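Long-range contact in Abbfa_003403 (Acinetobacter baumannii, PDB 4ZXH), which is a four-domain nonribosomal peptide synthetase that probably activates an amino acid, joins it to a carrier-bound partner and releases the product by its thioesterase domain: residues Ala557-Asp562 with Ala622-Thr627. Numbering follows the deposited sequence.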
loop_
_atom_site.group_PDB
_atom_site.type_symbol
_atom_site.label_atom_id
_atom_site.label_comp_id
_atom_site.label_asym_id
_atom_site.label_seq_id
_atom_site.Cartn_x
_atom_site.Cartn_y
_atom_site.Cartn_z
ATOM N N ALA A 557 8.558 46.616 22.332
ATOM C CA ALA A 557 8.211 45.368 21.668
ATOM C C ALA A 557 6.960 44.847 22.349
ATOM O O ALA A 557 6.790 45.046 23.555
ATOM C CB ALA A 557 9.326 44.366 21.759
ATOM N N TYR A 558 6.067 44.201 21.601
ATOM C CA TYR A 558 4.874 43.682 22.248
ATOM C C TYR A 558 4.965 42.184 22.446
ATOM O O TYR A 558 5.659 41.479 21.718
ATOM C CB TYR A 558 3.609 44.051 21.471
ATOM C CG TYR A 558 3.498 43.438 20.104
ATOM C CD1 TYR A 558 4.049 44.060 18.998
ATOM C CD2 TYR A 558 2.824 42.238 19.920
ATOM C CE1 TYR A 558 3.945 43.501 17.743
ATOM C CE2 TYR A 558 2.704 41.667 18.669
ATOM C CZ TYR A 558 3.265 42.301 17.582
ATOM O OH TYR A 558 3.150 41.729 16.334
ATOM N N VAL A 559 4.274 41.717 23.473
ATOM C CA VAL A 559 4.121 40.300 23.751
ATOM C C VAL A 559 2.645 39.923 23.656
ATOM O O VAL A 559 1.844 40.345 24.491
ATOM C CB VAL A 559 4.649 39.971 25.134
ATOM C CG1 VAL A 559 4.588 38.475 25.385
ATOM C CG2 VAL A 559 6.061 40.510 25.276
ATOM N N PRO A 560 2.272 39.153 22.622
ATOM C CA PRO A 560 0.858 38.820 22.408
ATOM C C PRO A 560 0.247 37.982 23.530
ATOM O O PRO A 560 0.683 36.859 23.775
ATOM C CB PRO A 560 0.882 38.021 21.101
ATOM C CG PRO A 560 2.115 38.454 20.418
ATOM C CD PRO A 560 3.115 38.677 21.517
ATOM N N LEU A 561 -0.760 38.533 24.199
ATOM C CA LEU A 561 -1.557 37.769 25.150
ATOM C C LEU A 561 -3.002 37.702 24.662
ATOM O O LEU A 561 -3.842 38.512 25.046
ATOM C CB LEU A 561 -1.478 38.393 26.538
ATOM C CG LEU A 561 -0.053 38.513 27.069
ATOM C CD1 LEU A 561 0.049 39.618 28.070
ATOM C CD2 LEU A 561 0.383 37.198 27.675
ATOM N N ASP A 562 -3.274 36.755 23.772
ATOM C CA ASP A 562 -4.610 36.599 23.220
ATOM C C ASP A 562 -5.544 36.197 24.350
ATOM O O ASP A 562 -5.330 35.163 24.986
ATOM C CB ASP A 562 -4.603 35.557 22.098
ATOM C CG ASP A 562 -5.913 35.497 21.330
ATOM O OD1 ASP A 562 -6.985 35.842 21.885
ATOM O OD2 ASP A 562 -5.868 35.089 20.152
ATOM N N ALA A 622 11.017 43.949 17.823
ATOM C CA ALA A 622 9.631 44.226 17.465
ATOM C C ALA A 622 8.619 43.448 18.314
ATOM O O ALA A 622 7.598 43.995 18.720
ATOM C CB ALA A 622 9.406 43.937 16.015
ATOM N N TYR A 623 8.887 42.175 18.570
ATOM C CA TYR A 623 8.009 41.427 19.444
ATOM C C TYR A 623 8.670 40.187 19.998
ATOM O O TYR A 623 9.726 39.769 19.531
ATOM C CB TYR A 623 6.716 41.045 18.714
ATOM C CG TYR A 623 6.891 40.258 17.430
ATOM C CD1 TYR A 623 7.237 38.904 17.454
ATOM C CD2 TYR A 623 6.655 40.846 16.191
ATOM C CE1 TYR A 623 7.370 38.174 16.285
ATOM C CE2 TYR A 623 6.794 40.111 15.009
ATOM C CZ TYR A 623 7.151 38.786 15.071
ATOM O OH TYR A 623 7.281 38.055 13.924
ATOM N N VAL A 624 8.037 39.613 21.008
ATOM C CA VAL A 624 8.444 38.336 21.566
ATOM C C VAL A 624 7.257 37.413 21.423
ATOM O O VAL A 624 6.282 37.537 22.154
ATOM C CB VAL A 624 8.849 38.443 23.045
ATOM C CG1 VAL A 624 9.403 37.124 23.532
ATOM C CG2 VAL A 624 9.865 39.552 23.232
ATOM N N MET A 625 7.328 36.518 20.450
ATOM C CA MET A 625 6.210 35.652 20.107
ATOM C C MET A 625 6.445 34.324 20.786
ATOM O O MET A 625 7.455 33.662 20.534
ATOM C CB MET A 625 6.105 35.483 18.580
ATOM C CG MET A 625 4.878 34.731 18.089
ATOM S SD MET A 625 3.369 35.722 18.141
ATOM C CE MET A 625 3.905 37.239 17.326
ATOM N N TYR A 626 5.540 33.939 21.669
ATOM C CA TYR A 626 5.723 32.695 22.395
ATOM C C TYR A 626 5.255 31.490 21.585
ATOM O O TYR A 626 4.314 31.579 20.804
ATOM C CB TYR A 626 5.028 32.790 23.754
ATOM C CG TYR A 626 5.963 33.479 24.690
ATOM C CD1 TYR A 626 6.093 34.860 24.674
ATOM C CD2 TYR A 626 6.800 32.749 25.515
ATOM C CE1 TYR A 626 7.002 35.491 25.495
ATOM C CE2 TYR A 626 7.704 33.372 26.343
ATOM C CZ TYR A 626 7.806 34.741 26.324
ATOM O OH TYR A 626 8.711 35.360 27.147
ATOM N N THR A 627 5.964 30.378 21.751
ATOM C CA THR A 627 5.684 29.143 21.030
ATOM C C THR A 627 5.933 27.952 21.967
ATOM O O THR A 627 6.568 28.109 23.009
ATOM C CB THR A 627 6.543 29.046 19.738
ATOM O OG1 THR A 627 6.161 27.892 18.979
ATOM C CG2 THR A 627 8.017 28.980 20.056
#
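Tyr558 and Tyr623 sit side by side where strand 557-560 meets strand 621-627 in parallel fashion, the axes of the paired segments 25° apart. Two backbone hydrogen bonds frame this single bridge: Tyr558 N donates to Ala622 O at 3.3 Å, and Val624 N to Tyr558 O at 3.1 Å. Ala622 O also accepts a hydrogen bond from Trp552 NE1. The side chains overlap most here. With CG placed between its own N and carbonyl carbon (chi1 65°), the Tyr558 ring lies beneath Tyr623 CB, which stands over the ring centre, 3.8 Å from the centroid, in a CH-pi contact. The two rings are oblique, planes at 47°, and Tyr558 OH comes 3.6 Å from Tyr623 CD2. On the opposite side of the paired strands from the tyrosines, Val559 CG2 rests alongside Val624 CB at 4.1 Å, while Val559 CG1 touches CE1 of Tyr626; the Tyr626 OH is hydrogen-bonded to Asp576 of helix 567-577. Toward the C-terminal ends the contact thins: Pro560 CD touches Val624 O at 3.4 Å, and its CG reaches Met625 SD at 3.8 Å. Beyond Pro560 and Met625 the chains part. Within the adenylation domain, strand 557-560 edges the parallel 533-537 sheet, and 621-627 an antiparallel one. Pro560 has no N-H to offer Val624 O, so backbone pairing ends after one bridge and the sheets otherwise meet here through buried, mainly apolar and aromatic contacts.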